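Muramoyltetrapeptide carboxypeptidase (Oxalobacter formigenes OXCC13, PDB 6UUK) probably acts as a serine-type LD-carboxypeptidase of the peptidase S66 family, trimming muramoyl tetrapeptides derived from the bacterial cell wall. Local coordinates at residues Arg72-Leu77 with Val84-Asp89; Gly55-Ala60 with Met109-Asn114; Ala295-Leu300 with Ile306-Gly311; Gln271-Leu276 with Ala329-Lys334. All coordinates share one frame; numbering follows the deposited sequence.

How the contacts relate
The four contacts fall into two pairs, one in each family region of the chain. Contacts 1 and 2 have centres 11 Å apart and meet through strand pairing, Phe-85 N lying 2.7 Å from Ile-56 O; contact 1 is formed by residues between the two segments of contact 2. Contacts 3 and 4, 12 Å apart, are joined likewise, with Val-309 N 2.7 Å from Leu-274 O. Between the pairs the centres are 33 to 40 Å apart, on opposite sides of the chain's centre. The second pair lies nearer the predicted charge-relay residue Glu-246, whose side chain is about 9 Å from that of Val-275 and about 11 Å from that of Thr-310.

Contact 1. Residues Arg72-Leu77 with Val84-Asp89; sequences RAIGVL and VFNYVD
Helix residues 72-77, among them Ile-74 and Leu-77, run nearly antiparallel to strand residues 84-86, where Val-84 faces them; the two short axes make 156° and come within 9.7 Å. This is the return half of a beta-alpha-beta crossover. The nearest CA pair is Ile-74 and Val-84, and their side chains meet at a slant. With CG2 of Ile-74 anti to the backbone N, this branch methyl meets both methyls of Val-84, 3.7 Å from CG1 and 3.8 Å from CG2. One helical turn on, Leu-77 touches with the root of its side chain, CB standing 3.9 Å from Val-84 CG2. A beta-branched valine suits the strand, offering one methyl to Ile-74 alone and the other to both helix residues. Putting an alanine in place of Val-84 would remove both methyls and is likely to open a gap beside Leu-77 CB, with only the alanine's own CB left to face Ile-74 CG2. Farther along, Asn-86 OD1 accepts from Val-88 N, two residues on, in an Asx turn. Strand 83-86, outermost in its sheet, pairs with strand 55-59, whose Ile-56 touches Leu-77 and Val-84; Ile-174 of helix 174-177 also covers Leu-77.

Contact 2. Residues Gly55-Ala60 with Met109-Asn114; sequences GIAIIA and MEAATN
Ile-59 reaches Ala-111 because its CG1 lies beside its own backbone N, anti to the carbonyl carbon (chi1 -56°), and its chain then runs on extended (chi2 -171°), which carries the terminal CD1 to the alanine methyl. The setting is an alpha/beta fold: strand 55-59 lies in a mostly parallel sheet, with strands 83-86 and 119-122 parallel to it on its two sides, and helix 101-111 packs against one face. Strand alternation directs Ala-57 and Ile-59 toward the helix, whereas Ile-58 between them points away.

Within residues 109-114, Ala-111 makes the close contacts. Its CB is 3.7 Å from Ile-59 CD1 and 3.9 Å from Ala-57 CB, so one methyl meets a side-chain end and a neighbouring methyl on the strand. The residue types explain how close the backbones can come: with alanine facing alanine, the CA atoms of Ala-57 and Ala-111 are 6.4 Å apart, and the longer isoleucine spans the wider distance farther along the strand. All three residues are buried, and no hydrogen bond links the two segments.

Around them, Val-120 of strand 119-122 touches Ile-59, and Leu-141 of helix 138-142 packs on Ala-112. A type I turn runs from Ala-111 to Asn-114. Here Glu-110 O is gripped twice by one threonine: Thr-113 N lies 3.2 Å away, and Thr-113 OG1 donates to it at 2.6 Å from the same face of the carbonyl plane, 36° out of that plane.

Contact 3. Residues Ala295-Leu300 with Ile306-Gly311; sequences AMLSWL and IPVVTG
The tight part of the contact between helix residues 295-300 and strand residues 308-310 is built round Leu-297, which meets Thr-310 tip to tip. Thr-310 CG2 sits against the fork of the leucine, 3.7 Å from Leu-297 CD2 and 3.8 Å from Leu-297 CD1. That same CD1 is also 3.8 Å from Val-308 CG1, the leucine and valine side chains lying alongside and pointing opposite ways. CG of Leu-297 is anti to its backbone N (chi1 -176°), which extends the fork to span two strand residues on one face.

One turn later the packing is looser. Leu-300 crosses Val-308 at about a right angle, and its CD2 comes no nearer than 4.2 Å to either valine methyl. Threonine serves both sides of its position: its methyl joins the apolar layer while OG1 hydrogen-bonds Ser-206 and Asn-209. On the helix flank turned from the strand, Ser-298 is exposed, and Trp-299 lies at the dimer interface, its NE1 bonded to Asp-101 of the second subunit.

Helix and strand run nearly antiparallel (154°), as expected for the second half of a beta-alpha-beta crossover that starts from strand 273-280. Strand 308-310 is outermost in its sheet and pairs with that strand, whose Leu-276 touches both Leu-297 and Val-308; helix 252-264 adds Leu-259 against Leu-300.

Contact 4. Residues Gln271-Leu276 with Ala329-Lys334; sequences QKALVL and AHLMSK
Leu-331 carries this contact through one methyl. Its CD2 is 3.8 Å from Val-275 CG2 and 3.9 Å from Ala-273 CB, touching two residues that, two apart on strand 273-276, face the same way. With CG anti to the backbone N (chi1 -178°), the leucine stretches away from its own strand and overlaps side by side with Val-275, the two side chains antiparallel. The valine answers with CG2, the branch beside its backbone N.

Size suits each place: a leucine is long enough to cross between strands whose nearest CA atoms, those of Ala-273 and Leu-331, are 8.4 Å apart, the small alanine accepts its end, and the branched valine flanks it. The three residues are buried, and the contact is purely apolar, with no hydrogen bond between the segments.

In the next shell, Ile-242 of strand 242-248 touches both Val-275 and Leu-331, and Val-214 of strand 213-222 rests on Ala-273. Farther out, the side chains of Gln-271 and Ser-333 tie their segments to the surroundings: Gln-271 OE1 accepts from Trp-219 NE1 and its NE2 donates to Ile-238 O, while Ser-333 OG is hydrogen-bonded to Val-212 N and Pro-210 O.

The two segments belong to one mixed sheet but are not neighbours in it. Strands 213-222 and 242-248 lie between them in the sheet order, strand 273-280 pairing with 242-248 and 308-310, and strand 328-333 with 213-222 and 337-343.

Contact 1. Residues Arg72-Leu77 with Val84-Asp89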
loop_
_atom_site.group_PDB
_atom_site.type_symbol
_atom_site.label_atom_id
_atom_site.label_comp_id
_atom_site.label_asym_id
_atom_site.label_seq_id
_atom_site.Cartn_x
_atom_site.Cartn_y
_atom_site.Cartn_z
ATOM N N ARG B 72 20.047 26.680 6.396
ATOM C CA ARG B 72 19.078 27.749 6.182
ATOM C C ARG B 72 17.805 27.500 6.981
ATOM O O ARG B 72 17.178 28.445 7.475
ATOM C CB ARG B 72 18.764 27.879 4.692
ATOM C CG ARG B 72 17.715 28.930 4.360
ATOM C CD ARG B 72 17.466 29.027 2.860
ATOM N NE ARG B 72 16.949 27.782 2.297
ATOM C CZ ARG B 72 17.687 26.894 1.638
ATOM N NH1 ARG B 72 18.983 27.109 1.452
ATOM N NH2 ARG B 72 17.129 25.790 1.161
ATOM N N ALA B 73 17.409 26.232 7.124
ATOM C CA ALA B 73 16.221 25.910 7.906
ATOM C C ALA B 73 16.439 26.195 9.387
ATOM O O ALA B 73 15.511 26.619 10.086
ATOM C CB ALA B 73 15.835 24.447 7.694
ATOM N N ILE B 74 17.656 25.963 9.883
ATOM C CA ILE B 74 17.957 26.255 11.281
ATOM C C ILE B 74 17.886 27.756 11.538
ATOM O O ILE B 74 17.426 28.197 12.598
ATOM C CB ILE B 74 19.331 25.673 11.662
ATOM C CG1 ILE B 74 19.318 24.149 11.531
ATOM C CG2 ILE B 74 19.718 26.080 13.075
ATOM C CD1 ILE B 74 20.646 23.496 11.843
ATOM N N GLY B 75 18.330 28.563 10.571
ATOM C CA GLY B 75 18.243 30.004 10.723
ATOM C C GLY B 75 16.817 30.509 10.814
ATOM O O GLY B 75 16.548 31.501 11.495
ATOM N N VAL B 76 15.886 29.838 10.131
ATOM C CA VAL B 76 14.478 30.208 10.235
ATOM C C VAL B 76 13.958 29.914 11.637
ATOM O O VAL B 76 13.283 30.746 12.255
ATOM C CB VAL B 76 13.650 29.481 9.161
ATOM C CG1 VAL B 76 12.175 29.826 9.303
ATOM C CG2 VAL B 76 14.154 29.839 7.771
ATOM N N LEU B 77 14.266 28.725 12.158
ATOM C CA LEU B 77 13.895 28.396 13.531
ATOM C C LEU B 77 14.559 29.339 14.526
ATOM O O LEU B 77 13.998 29.615 15.592
ATOM C CB LEU B 77 14.266 26.945 13.837
ATOM C CG LEU B 77 13.569 25.888 12.976
ATOM C CD1 LEU B 77 14.291 24.552 13.061
ATOM C CD2 LEU B 77 12.116 25.739 13.394
ATOM N N VAL B 84 17.840 25.502 18.793
ATOM C CA VAL B 84 17.943 24.360 17.892
ATOM C C VAL B 84 19.002 23.395 18.407
ATOM O O VAL B 84 20.093 23.808 18.820
ATOM C CB VAL B 84 18.270 24.819 16.458
ATOM C CG1 VAL B 84 18.228 23.640 15.496
ATOM C CG2 VAL B 84 17.307 25.913 16.019
ATOM N N PHE B 85 18.679 22.103 18.379
ATOM C CA PHE B 85 19.609 21.028 18.723
ATOM C C PHE B 85 19.656 20.070 17.538
ATOM O O PHE B 85 18.753 19.245 17.362
ATOM C CB PHE B 85 19.180 20.312 20.001
ATOM C CG PHE B 85 19.252 21.168 21.232
ATOM C CD1 PHE B 85 20.401 21.198 22.002
ATOM C CD2 PHE B 85 18.170 21.941 21.620
ATOM C CE1 PHE B 85 20.473 21.982 23.136
ATOM C CE2 PHE B 85 18.234 22.727 22.753
ATOM C CZ PHE B 85 19.388 22.748 23.512
ATOM N N ASN B 86 20.705 20.175 16.727
ATOM C CA ASN B 86 20.824 19.388 15.503
ATOM C C ASN B 86 21.531 18.074 15.818
ATOM O O ASN B 86 22.735 18.056 16.091
ATOM C CB ASN B 86 21.575 20.171 14.430
ATOM C CG ASN B 86 21.592 19.458 13.092
ATOM O OD1 ASN B 86 20.695 18.673 12.784
ATOM N ND2 ASN B 86 22.615 19.727 12.290
ATOM N N TYR B 87 20.781 16.973 15.775
ATOM C CA TYR B 87 21.345 15.641 15.938
ATOM C C TYR B 87 21.710 14.985 14.612
ATOM O O TYR B 87 22.297 13.897 14.618
ATOM C CB TYR B 87 20.366 14.736 16.694
ATOM C CG TYR B 87 20.303 14.997 18.182
ATOM C CD1 TYR B 87 20.998 14.192 19.076
ATOM C CD2 TYR B 87 19.549 16.046 18.693
ATOM C CE1 TYR B 87 20.943 14.425 20.437
ATOM C CE2 TYR B 87 19.489 16.286 20.053
ATOM C CZ TYR B 87 20.188 15.472 20.920
ATOM O OH TYR B 87 20.132 15.705 22.275
ATOM N N VAL B 88 21.380 15.616 13.485
ATOM C CA VAL B 88 21.678 15.038 12.181
ATOM C C VAL B 88 23.173 15.142 11.910
ATOM O O VAL B 88 23.791 16.192 12.133
ATOM C CB VAL B 88 20.862 15.736 11.084
ATOM C CG1 VAL B 88 21.040 15.024 9.752
ATOM C CG2 VAL B 88 19.392 15.795 11.474
ATOM N N ASP B 89 23.761 14.052 11.431
ATOM C CA ASP B 89 25.190 14.014 11.149
ATOM C C ASP B 89 25.454 14.270 9.667
ATOM O O ASP B 89 25.567 13.332 8.877
ATOM C CB ASP B 89 25.783 12.668 11.572
ATOM C CG ASP B 89 27.281 12.734 11.804
ATOM O OD1 ASP B 89 27.949 13.588 11.184
ATOM O OD2 ASP B 89 27.791 11.929 12.611
#

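Contact 2. Residues Gly55-Ala60 with Met109-Asn114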
loop_
_atom_site.group_PDB
_atom_site.type_symbol
_atom_site.label_atom_id
_atom_site.label_comp_id
_atom_site.label_asym_id
_atom_site.label_seq_id
_atom_site.Cartn_x
_atom_site.Cartn_y
_atom_site.Cartn_z
ATOM N N GLY B 55 13.039 24.704 23.203
ATOM C CA GLY B 55 14.070 23.944 22.526
ATOM C C GLY B 55 13.493 22.939 21.547
ATOM O O GLY B 55 12.422 22.371 21.751
ATOM N N ILE B 56 14.229 22.721 20.457
ATOM C CA ILE B 56 13.803 21.820 19.393
ATOM C C ILE B 56 14.973 20.935 18.988
ATOM O O ILE B 56 16.139 21.329 19.087
ATOM C CB ILE B 56 13.255 22.591 18.170
ATOM C CG1 ILE B 56 14.268 23.637 17.702
ATOM C CG2 ILE B 56 11.921 23.241 18.497
ATOM C CD1 ILE B 56 13.736 24.565 16.637
ATOM N N ALA B 57 14.651 19.729 18.528
ATOM C CA ALA B 57 15.640 18.764 18.070
ATOM C C ALA B 57 15.303 18.331 16.651
ATOM O O ALA B 57 14.142 18.040 16.346
ATOM C CB ALA B 57 15.699 17.545 18.993
ATOM N N ILE B 58 16.318 18.287 15.792
ATOM C CA ILE B 58 16.160 17.894 14.397
ATOM C C ILE B 58 16.686 16.474 14.239
ATOM O O ILE B 58 17.845 16.192 14.565
ATOM C CB ILE B 58 16.889 18.863 13.454
ATOM N N ILE B 59 15.835 15.579 13.740
ATOM C CA ILE B 59 16.182 14.178 13.546
ATOM C C ILE B 59 15.864 13.794 12.109
ATOM O O ILE B 59 14.929 14.320 11.496
ATOM C CB ILE B 59 15.434 13.260 14.543
ATOM C CG1 ILE B 59 15.708 13.701 15.981
ATOM C CG2 ILE B 59 15.845 11.807 14.366
ATOM C CD1 ILE B 59 15.183 12.739 17.021
ATOM N N ALA B 60 16.664 12.876 11.560
ATOM C CA ALA B 60 16.483 12.360 10.207
ATOM C C ALA B 60 16.027 10.907 10.275
ATOM O O ALA B 60 16.858 9.987 10.228
ATOM C CB ALA B 60 17.779 12.485 9.403
HETATM N N MSE B 109 16.574 8.152 20.268
HETATM C CA MSE B 109 16.605 7.872 21.699
HETATM C C MSE B 109 17.413 8.927 22.446
HETATM O O MSE B 109 17.159 9.199 23.619
HETATM C CB MSE B 109 17.188 6.483 21.966
HETATM C CG MSE B 109 16.436 5.336 21.308
HETATM SE SE MSE B 109 14.549 5.261 21.794
HETATM C CE MSE B 109 13.805 6.130 20.220
ATOM N N GLU B 110 18.391 9.519 21.758
ATOM C CA GLU B 110 19.257 10.501 22.400
ATOM C C GLU B 110 18.578 11.860 22.512
ATOM O O GLU B 110 18.694 12.531 23.544
ATOM C CB GLU B 110 20.574 10.621 21.631
ATOM C CG GLU B 110 21.723 11.180 22.454
ATOM C CD GLU B 110 23.014 11.274 21.665
ATOM O OE1 GLU B 110 23.137 12.189 20.826
ATOM O OE2 GLU B 110 23.905 10.424 21.877
ATOM N N ALA B 111 17.867 12.283 21.463
ATOM C CA ALA B 111 17.181 13.570 21.509
ATOM C C ALA B 111 16.009 13.549 22.481
ATOM O O ALA B 111 15.679 14.583 23.073
ATOM C CB ALA B 111 16.704 13.963 20.111
ATOM N N ALA B 112 15.372 12.390 22.660
ATOM C CA ALA B 112 14.263 12.276 23.598
ATOM C C ALA B 112 14.716 12.282 25.051
ATOM O O ALA B 112 13.864 12.292 25.946
ATOM C CB ALA B 112 13.461 11.006 23.312
ATOM N N THR B 113 16.023 12.275 25.308
ATOM C CA THR B 113 16.556 12.289 26.662
ATOM C C THR B 113 17.218 13.609 27.027
ATOM O O THR B 113 17.723 13.744 28.147
ATOM C CB THR B 113 17.560 11.146 26.850
ATOM O OG1 THR B 113 18.553 11.203 25.816
ATOM C CG2 THR B 113 16.854 9.801 26.796
ATOM N N ASN B 114 17.230 14.582 26.125
ATOM C CA ASN B 114 17.854 15.867 26.410
ATOM C C ASN B 114 16.867 16.766 27.147
ATOM O O ASN B 114 15.780 17.032 26.619
ATOM C CB ASN B 114 18.320 16.534 25.123
ATOM C CG ASN B 114 19.225 17.722 25.376
ATOM O OD1 ASN B 114 18.758 18.846 25.558
ATOM N ND2 ASN B 114 20.530 17.479 25.390
#

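Contact 3. Residues Ala295-Leu300 with Ile306-Gly311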
loop_
_atom_site.group_PDB
_atom_site.type_symbol
_atom_site.label_atom_id
_atom_site.label_comp_id
_atom_site.label_asym_id
_atom_site.label_seq_id
_atom_site.Cartn_x
_atom_site.Cartn_y
_atom_site.Cartn_z
ATOM N N ALA B 295 -16.150 11.152 -8.568
ATOM C CA ALA B 295 -16.749 9.837 -8.776
ATOM C C ALA B 295 -16.268 8.834 -7.737
ATOM O O ALA B 295 -17.001 7.898 -7.396
ATOM C CB ALA B 295 -16.439 9.334 -10.185
HETATM N N MSE B 296 -15.054 9.009 -7.228
HETATM C CA MSE B 296 -14.524 8.139 -6.187
HETATM C C MSE B 296 -15.146 8.487 -4.840
HETATM O O MSE B 296 -15.477 7.603 -4.049
HETATM C CB MSE B 296 -12.999 8.253 -6.118
HETATM C CG MSE B 296 -12.344 7.333 -5.102
HETATM SE SE MSE B 296 -12.200 8.091 -3.309
HETATM C CE MSE B 296 -10.933 9.523 -3.689
ATOM N N LEU B 297 -15.299 9.788 -4.588
ATOM C CA LEU B 297 -15.890 10.237 -3.332
ATOM C C LEU B 297 -17.351 9.821 -3.229
ATOM O O LEU B 297 -17.824 9.453 -2.146
ATOM C CB LEU B 297 -15.751 11.755 -3.205
ATOM C CG LEU B 297 -16.228 12.398 -1.903
ATOM C CD1 LEU B 297 -15.379 11.931 -0.731
ATOM C CD2 LEU B 297 -16.201 13.913 -2.024
ATOM N N SER B 298 -18.084 9.873 -4.344
ATOM C CA SER B 298 -19.480 9.448 -4.331
ATOM C C SER B 298 -19.595 7.944 -4.111
ATOM O O SER B 298 -20.492 7.483 -3.397
ATOM C CB SER B 298 -20.165 9.857 -5.634
ATOM O OG SER B 298 -21.530 9.473 -5.634
ATOM N N TRP B 299 -18.696 7.164 -4.719
ATOM C CA TRP B 299 -18.692 5.726 -4.481
ATOM C C TRP B 299 -18.225 5.398 -3.070
ATOM O O TRP B 299 -18.679 4.410 -2.481
ATOM C CB TRP B 299 -17.805 5.024 -5.510
ATOM C CG TRP B 299 -17.900 3.529 -5.466
ATOM C CD1 TRP B 299 -18.727 2.739 -6.210
ATOM C CD2 TRP B 299 -17.142 2.642 -4.632
ATOM N NE1 TRP B 299 -18.531 1.416 -5.891
ATOM C CE2 TRP B 299 -17.564 1.331 -4.925
ATOM C CE3 TRP B 299 -16.151 2.831 -3.665
ATOM C CZ2 TRP B 299 -17.027 0.214 -4.288
ATOM C CZ3 TRP B 299 -15.619 1.722 -3.033
ATOM C CH2 TRP B 299 -16.058 0.431 -3.348
ATOM N N LEU B 300 -17.323 6.210 -2.515
ATOM C CA LEU B 300 -16.855 5.980 -1.153
ATOM C C LEU B 300 -17.962 6.240 -0.139
ATOM O O LEU B 300 -18.159 5.450 0.791
ATOM C CB LEU B 300 -15.643 6.864 -0.862
ATOM C CG LEU B 300 -14.973 6.681 0.500
ATOM C CD1 LEU B 300 -14.211 5.366 0.552
ATOM C CD2 LEU B 300 -14.055 7.854 0.813
ATOM N N ILE B 306 -19.819 5.638 7.598
ATOM C CA ILE B 306 -19.516 6.840 8.369
ATOM C C ILE B 306 -19.524 8.037 7.426
ATOM O O ILE B 306 -19.291 7.874 6.220
ATOM C CB ILE B 306 -18.169 6.711 9.098
ATOM C CG1 ILE B 306 -17.018 6.652 8.093
ATOM C CG2 ILE B 306 -18.165 5.477 9.986
ATOM C CD1 ILE B 306 -15.647 6.673 8.733
ATOM N N PRO B 307 -19.795 9.247 7.916
ATOM C CA PRO B 307 -19.764 10.416 7.029
ATOM C C PRO B 307 -18.342 10.769 6.624
ATOM O O PRO B 307 -17.405 10.673 7.420
ATOM C CB PRO B 307 -20.396 11.521 7.880
ATOM C CG PRO B 307 -20.137 11.100 9.288
ATOM C CD PRO B 307 -20.222 9.599 9.281
ATOM N N VAL B 308 -18.190 11.181 5.369
ATOM C CA VAL B 308 -16.900 11.565 4.807
ATOM C C VAL B 308 -16.920 13.068 4.565
ATOM O O VAL B 308 -17.754 13.571 3.802
ATOM C CB VAL B 308 -16.594 10.800 3.511
ATOM C CG1 VAL B 308 -15.245 11.224 2.952
ATOM C CG2 VAL B 308 -16.626 9.300 3.763
ATOM N N VAL B 309 -16.001 13.782 5.211
ATOM C CA VAL B 309 -15.903 15.233 5.117
ATOM C C VAL B 309 -14.614 15.581 4.387
ATOM O O VAL B 309 -13.545 15.051 4.716
ATOM C CB VAL B 309 -15.947 15.890 6.507
ATOM C CG1 VAL B 309 -15.758 17.394 6.395
ATOM C CG2 VAL B 309 -17.258 15.563 7.205
ATOM N N THR B 310 -14.712 16.465 3.400
ATOM C CA THR B 310 -13.573 16.874 2.592
ATOM C C THR B 310 -13.232 18.335 2.858
ATOM O O THR B 310 -13.975 19.066 3.518
ATOM C CB THR B 310 -13.856 16.664 1.100
ATOM O OG1 THR B 310 -14.847 17.603 0.663
ATOM C CG2 THR B 310 -14.362 15.253 0.851
ATOM N N GLY B 311 -12.082 18.754 2.333
ATOM C CA GLY B 311 -11.645 20.130 2.427
ATOM C C GLY B 311 -10.599 20.414 3.482
ATOM O O GLY B 311 -10.195 21.575 3.626
#

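Contact 4. Residues Gln271-Leu276 with Ala329-Lys334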
loop_
_atom_site.group_PDB
_atom_site.type_symbol
_atom_site.label_atom_id
_atom_site.label_comp_id
_atom_site.label_asym_id
_atom_site.label_seq_id
_atom_site.Cartn_x
_atom_site.Cartn_y
_atom_site.Cartn_z
ATOM N N GLN B 271 -14.772 4.312 13.382
ATOM C CA GLN B 271 -14.595 5.746 13.544
ATOM C C GLN B 271 -15.936 6.470 13.425
ATOM O O GLN B 271 -16.940 5.916 12.967
ATOM C CB GLN B 271 -13.605 6.280 12.510
ATOM C CG GLN B 271 -12.329 5.459 12.398
ATOM C CD GLN B 271 -11.594 5.336 13.717
ATOM O OE1 GLN B 271 -11.481 6.302 14.472
ATOM N NE2 GLN B 271 -11.093 4.141 14.006
ATOM N N LYS B 272 -15.943 7.732 13.850
ATOM C CA LYS B 272 -17.151 8.546 13.788
ATOM C C LYS B 272 -17.270 9.328 12.488
ATOM O O LYS B 272 -18.391 9.596 12.038
ATOM C CB LYS B 272 -17.199 9.515 14.974
ATOM C CG LYS B 272 -17.387 8.836 16.321
ATOM C CD LYS B 272 -17.485 9.853 17.448
ATOM C CE LYS B 272 -17.730 9.171 18.786
ATOM N NZ LYS B 272 -17.783 10.147 19.909
ATOM N N ALA B 273 -16.148 9.696 11.875
ATOM C CA ALA B 273 -16.171 10.437 10.622
ATOM C C ALA B 273 -14.812 10.317 9.951
ATOM O O ALA B 273 -13.785 10.164 10.620
ATOM C CB ALA B 273 -16.527 11.913 10.842
ATOM N N LEU B 274 -14.820 10.386 8.623
ATOM C CA LEU B 274 -13.607 10.345 7.816
ATOM C C LEU B 274 -13.377 11.723 7.212
ATOM O O LEU B 274 -14.262 12.266 6.544
ATOM C CB LEU B 274 -13.713 9.286 6.718
ATOM C CG LEU B 274 -12.544 9.216 5.733
ATOM C CD1 LEU B 274 -11.256 8.829 6.446
ATOM C CD2 LEU B 274 -12.847 8.247 4.600
ATOM N N VAL B 275 -12.194 12.285 7.451
ATOM C CA VAL B 275 -11.831 13.608 6.957
ATOM C C VAL B 275 -10.768 13.441 5.881
ATOM O O VAL B 275 -9.762 12.753 6.091
ATOM C CB VAL B 275 -11.333 14.517 8.093
ATOM C CG1 VAL B 275 -11.078 15.921 7.573
ATOM C CG2 VAL B 275 -12.343 14.544 9.226
ATOM N N LEU B 276 -10.992 14.067 4.729
ATOM C CA LEU B 276 -10.083 13.972 3.594
ATOM C C LEU B 276 -9.252 15.245 3.502
ATOM O O LEU B 276 -9.802 16.343 3.365
ATOM C CB LEU B 276 -10.855 13.739 2.295
ATOM C CG LEU B 276 -10.977 12.293 1.810
ATOM C CD1 LEU B 276 -11.563 11.399 2.890
ATOM C CD2 LEU B 276 -11.818 12.224 0.544
ATOM N N ALA B 329 -10.781 15.934 19.160
ATOM C CA ALA B 329 -11.266 16.778 18.079
ATOM C C ALA B 329 -12.780 16.935 18.143
ATOM O O ALA B 329 -13.493 16.075 18.669
ATOM C CB ALA B 329 -10.865 16.207 16.718
ATOM N N HIS B 330 -13.263 18.046 17.591
ATOM C CA HIS B 330 -14.691 18.351 17.515
ATOM C C HIS B 330 -14.986 18.785 16.083
ATOM O O HIS B 330 -14.700 19.925 15.703
ATOM C CB HIS B 330 -15.080 19.433 18.519
ATOM C CG HIS B 330 -16.550 19.712 18.570
ATOM N ND1 HIS B 330 -17.483 18.913 17.943
ATOM C CD2 HIS B 330 -17.248 20.701 19.176
ATOM C CE1 HIS B 330 -18.692 19.400 18.160
ATOM N NE2 HIS B 330 -18.577 20.483 18.906
ATOM N N LEU B 331 -15.552 17.879 15.290
ATOM C CA LEU B 331 -15.814 18.140 13.881
ATOM C C LEU B 331 -17.233 18.662 13.700
ATOM O O LEU B 331 -18.194 18.052 14.181
ATOM C CB LEU B 331 -15.604 16.876 13.048
ATOM C CG LEU B 331 -15.804 17.023 11.540
ATOM C CD1 LEU B 331 -14.871 18.083 10.973
ATOM C CD2 LEU B 331 -15.589 15.689 10.845
HETATM N N MSE B 332 -17.357 19.790 13.008
HETATM C CA MSE B 332 -18.655 20.406 12.750
HETATM C C MSE B 332 -18.754 20.889 11.307
HETATM O O MSE B 332 -17.933 21.687 10.856
HETATM C CB MSE B 332 -18.893 21.574 13.708
HETATM C CG MSE B 332 -19.009 21.174 15.168
HETATM SE SE MSE B 332 -18.870 22.699 16.373
HETATM C CE MSE B 332 -17.022 23.201 16.003
ATOM N N SER B 333 -19.761 20.404 10.586
ATOM C CA SER B 333 -20.007 20.795 9.204
ATOM C C SER B 333 -21.422 21.343 9.087
ATOM O O SER B 333 -22.381 20.696 9.521
ATOM C CB SER B 333 -19.807 19.613 8.252
ATOM O OG SER B 333 -20.636 18.522 8.611
ATOM N N LYS B 334 -21.549 22.535 8.499
ATOM C CA LYS B 334 -22.820 23.255 8.430
ATOM C C LYS B 334 -23.120 23.640 6.980
ATOM O O LYS B 334 -23.329 24.807 6.653
ATOM C CB LYS B 334 -22.790 24.492 9.326
ATOM C CG LYS B 334 -22.076 24.278 10.649
ATOM C CD LYS B 334 -21.753 25.598 11.326
ATOM C CE LYS B 334 -20.714 25.409 12.417
ATOM N NZ LYS B 334 -19.447 24.848 11.871
#